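Local structure of GTPase-activating protein skywalker (Drosophila melanogaster, 6R82) at residues A[138-146]-A[157-165]. The protein acts through its TBC domain as a GTPase-activating protein for Rab35 in synaptic vesicle protein recycling, this chain being its TLDc domain, whose own function is unknown. Residues are numbered along the deposited sequence; the frame is centred on the assembly and turned at random.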
loop_
_atom_site.group_PDB
_atom_site.type_symbol
_atom_site.label_atom_id
_atom_site.label_comp_id
_atom_site.label_asym_id
_atom_site.label_seq_id
_atom_site.Cartn_x
_atom_site.Cartn_y
_atom_site.Cartn_z
ATOM N N ILE A 138 6.821 -1.579 0.182
ATOM C CA ILE A 138 6.345 -0.695 1.245
ATOM C C ILE A 138 6.870 -1.213 2.577
ATOM O O ILE A 138 6.688 -2.390 2.900
ATOM C CB ILE A 138 4.805 -0.620 1.287
ATOM C CG1 ILE A 138 4.241 -0.146 -0.056
ATOM C CG2 ILE A 138 4.339 0.263 2.453
ATOM C CD1 ILE A 138 2.770 -0.401 -0.204
ATOM N N GLY A 139 7.493 -0.335 3.356
ATOM C CA GLY A 139 8.013 -0.715 4.655
ATOM C C GLY A 139 9.372 -1.382 4.581
ATOM O O GLY A 139 9.478 -2.577 4.275
ATOM N N GLY A 140 10.428 -0.617 4.851
ATOM C CA GLY A 140 11.781 -1.097 4.707
ATOM C C GLY A 140 12.571 -1.014 6.004
ATOM O O GLY A 140 12.070 -0.580 7.044
ATOM N N GLY A 141 13.834 -1.429 5.907
ATOM C CA GLY A 141 14.721 -1.459 7.052
ATOM C C GLY A 141 14.859 -2.865 7.603
ATOM O O GLY A 141 14.024 -3.307 8.400
ATOM N N GLU A 142 15.900 -3.580 7.165
ATOM C CA GLU A 142 16.186 -4.947 7.612
ATOM C C GLU A 142 15.015 -5.883 7.312
ATOM O O GLU A 142 14.561 -6.651 8.167
ATOM C CB GLU A 142 16.565 -4.972 9.101
ATOM C CG GLU A 142 17.764 -4.073 9.440
ATOM C CD GLU A 142 18.372 -4.337 10.823
ATOM O OE1 GLU A 142 17.629 -4.377 11.829
ATOM O OE2 GLU A 142 19.609 -4.497 10.904
ATOM N N GLY A 143 14.553 -5.831 6.065
ATOM C CA GLY A 143 13.358 -6.524 5.634
ATOM C C GLY A 143 12.418 -5.590 4.903
ATOM O O GLY A 143 12.539 -4.366 4.950
ATOM N N GLN A 144 11.463 -6.197 4.211
ATOM C CA GLN A 144 10.486 -5.471 3.413
ATOM C C GLN A 144 9.091 -5.966 3.771
ATOM O O GLN A 144 8.775 -7.145 3.572
ATOM C CB GLN A 144 10.775 -5.637 1.918
ATOM C CG GLN A 144 12.134 -5.044 1.549
ATOM C CD GLN A 144 12.462 -5.160 0.077
ATOM O OE1 GLN A 144 12.305 -6.224 -0.533
ATOM N NE2 GLN A 144 12.920 -4.057 -0.509
ATOM N N ALA A 145 8.257 -5.064 4.294
ATOM C CA ALA A 145 6.933 -5.460 4.769
ATOM C C ALA A 145 6.063 -5.983 3.635
ATOM O O ALA A 145 5.404 -7.019 3.775
ATOM C CB ALA A 145 6.257 -4.284 5.467
ATOM N N ILE A 146 6.010 -5.262 2.514
ATOM C CA ILE A 146 5.317 -5.719 1.315
ATOM C C ILE A 146 6.259 -5.534 0.136
ATOM O O ILE A 146 6.874 -4.472 -0.007
ATOM C CB ILE A 146 3.993 -4.965 1.064
ATOM C CG1 ILE A 146 3.065 -5.067 2.269
ATOM C CG2 ILE A 146 3.278 -5.508 -0.166
ATOM C CD1 ILE A 146 1.702 -4.439 2.026
ATOM N N THR A 157 6.546 -10.936 1.958
ATOM C CA THR A 157 6.292 -10.092 3.112
ATOM C C THR A 157 7.185 -10.537 4.260
ATOM O O THR A 157 7.372 -11.734 4.487
ATOM C CB THR A 157 4.822 -10.136 3.531
ATOM O OG1 THR A 157 4.678 -9.511 4.811
ATOM C CG2 THR A 157 4.339 -11.570 3.608
ATOM N N ASP A 158 7.718 -9.558 4.984
ATOM C CA ASP A 158 8.721 -9.777 6.009
ATOM C C ASP A 158 8.491 -8.739 7.096
ATOM O O ASP A 158 7.754 -7.770 6.906
ATOM C CB ASP A 158 10.136 -9.672 5.409
ATOM C CG ASP A 158 11.230 -10.214 6.331
ATOM O OD1 ASP A 158 10.955 -10.492 7.522
ATOM O OD2 ASP A 158 12.384 -10.346 5.852
ATOM N N SER A 159 9.116 -8.949 8.247
ATOM C CA SER A 159 9.168 -7.885 9.235
ATOM C C SER A 159 10.097 -6.782 8.755
ATOM O O SER A 159 11.117 -7.035 8.111
ATOM C CB SER A 159 9.651 -8.421 10.580
ATOM O OG SER A 159 8.844 -9.505 10.994
ATOM N N CYS A 160 9.728 -5.540 9.065
ATOM C CA CYS A 160 10.571 -4.397 8.757
ATOM C C CYS A 160 10.629 -3.487 9.975
ATOM O O CYS A 160 9.745 -3.511 10.832
ATOM C CB CYS A 160 10.056 -3.634 7.526
ATOM S SG CYS A 160 8.693 -2.476 7.881
ATOM N N LYS A 161 11.688 -2.681 10.044
ATOM C CA LYS A 161 11.890 -1.810 11.199
ATOM C C LYS A 161 11.101 -0.508 11.138
ATOM O O LYS A 161 10.936 0.149 12.175
ATOM C CB LYS A 161 13.368 -1.471 11.358
ATOM C CG LYS A 161 14.115 -2.484 12.191
ATOM C CD LYS A 161 15.589 -2.165 12.303
ATOM C CE LYS A 161 15.845 -0.837 13.001
ATOM N NZ LYS A 161 15.756 0.348 12.099
ATOM N N THR A 162 10.646 -0.088 9.960
ATOM C CA THR A 162 9.837 1.123 9.913
ATOM C C THR A 162 8.482 0.903 10.586
ATOM O O THR A 162 7.975 1.802 11.263
ATOM C CB THR A 162 9.692 1.588 8.459
ATOM O OG1 THR A 162 10.973 2.026 7.977
ATOM C CG2 THR A 162 8.709 2.758 8.354
ATOM N N PHE A 163 7.919 -0.302 10.476
ATOM C CA PHE A 163 6.603 -0.588 11.019
ATOM C C PHE A 163 6.576 -1.672 12.092
ATOM O O PHE A 163 5.517 -1.883 12.694
ATOM C CB PHE A 163 5.651 -0.980 9.882
ATOM C CG PHE A 163 5.391 0.140 8.925
ATOM C CD1 PHE A 163 4.769 1.305 9.362
ATOM C CD2 PHE A 163 5.806 0.055 7.602
ATOM C CE1 PHE A 163 4.541 2.361 8.491
ATOM C CE2 PHE A 163 5.575 1.103 6.718
ATOM C CZ PHE A 163 4.945 2.258 7.159
ATOM N N ASN A 164 7.695 -2.358 12.347
ATOM C CA ASN A 164 7.803 -3.397 13.381
ATOM C C ASN A 164 6.658 -4.401 13.305
ATOM O O ASN A 164 6.050 -4.766 14.312
ATOM C CB ASN A 164 7.884 -2.785 14.777
ATOM C CG ASN A 164 8.541 -3.723 15.779
ATOM O OD1 ASN A 164 7.898 -4.631 16.313
ATOM N ND2 ASN A 164 9.831 -3.517 16.025
ATOM N N ASN A 165 6.373 -4.848 12.105
ATOM C CA ASN A 165 5.268 -5.742 11.819
ATOM C C ASN A 165 5.739 -7.185 11.769
ATOM O O ASN A 165 6.931 -7.456 11.602
ATOM C CB ASN A 165 4.643 -5.377 10.472
ATOM C CG ASN A 165 5.656 -5.403 9.351
ATOM O OD1 ASN A 165 6.590 -4.604 9.341
ATOM N ND2 ASN A 165 5.488 -6.326 8.406
#
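T162 grips the carbonyl of G140 with both backbone and side chain. Its N–H reaches G140 O at 3.3 Å, nearly in line with the C=O bond (168°), while T162 OG1, 3.0 Å from G140 O and well above the carbonyl plane, also bonds L127 N. One residue back, K161 N donates to G141 O at 2.9 Å, within the carbonyl plane; the lysine's bent chain passes E142, but its NZ turns to S124 OG. At the far end T157 OG1, placed opposite the backbone N (chi1 169°), meets A145 O at 2.8 Å in the carbonyl plane.

N165 ties the 157–165 loop to itself and rests on A145. Its CB carries CG between its N and C (chi1 57°), and CG comes within 4.1 Å of A145 CB. From there the amide divides: OD1, also close to A145 CB, accepts from C160 N at 3.3 Å, the donor lying above the plane of the side-chain carbonyl, and ND2 donates to D158 O at 3.1 Å while packing on A145 CB. With an alanine in its place the amide is gone, which would probably leave C160 N and D158 O without these partners and the turn of 157–165 less firmly held against A145. C160 SG touches that same methyl, and the ring edge of F163 meets G139 CA through CE2 at 3.7 Å.

At their backbone angles, a CB on G139, G141 or G143 would jam against the preceding carbonyl O, which calls for glycine, and at G143 would also strike S159 O. A145 and I146 both face I138, a classic beta bulge where strands 135–138 and 146–149 run into their glycine-rich loop; the loop leading to strand 173–185 of the TLDc antiparallel sheet folds against it.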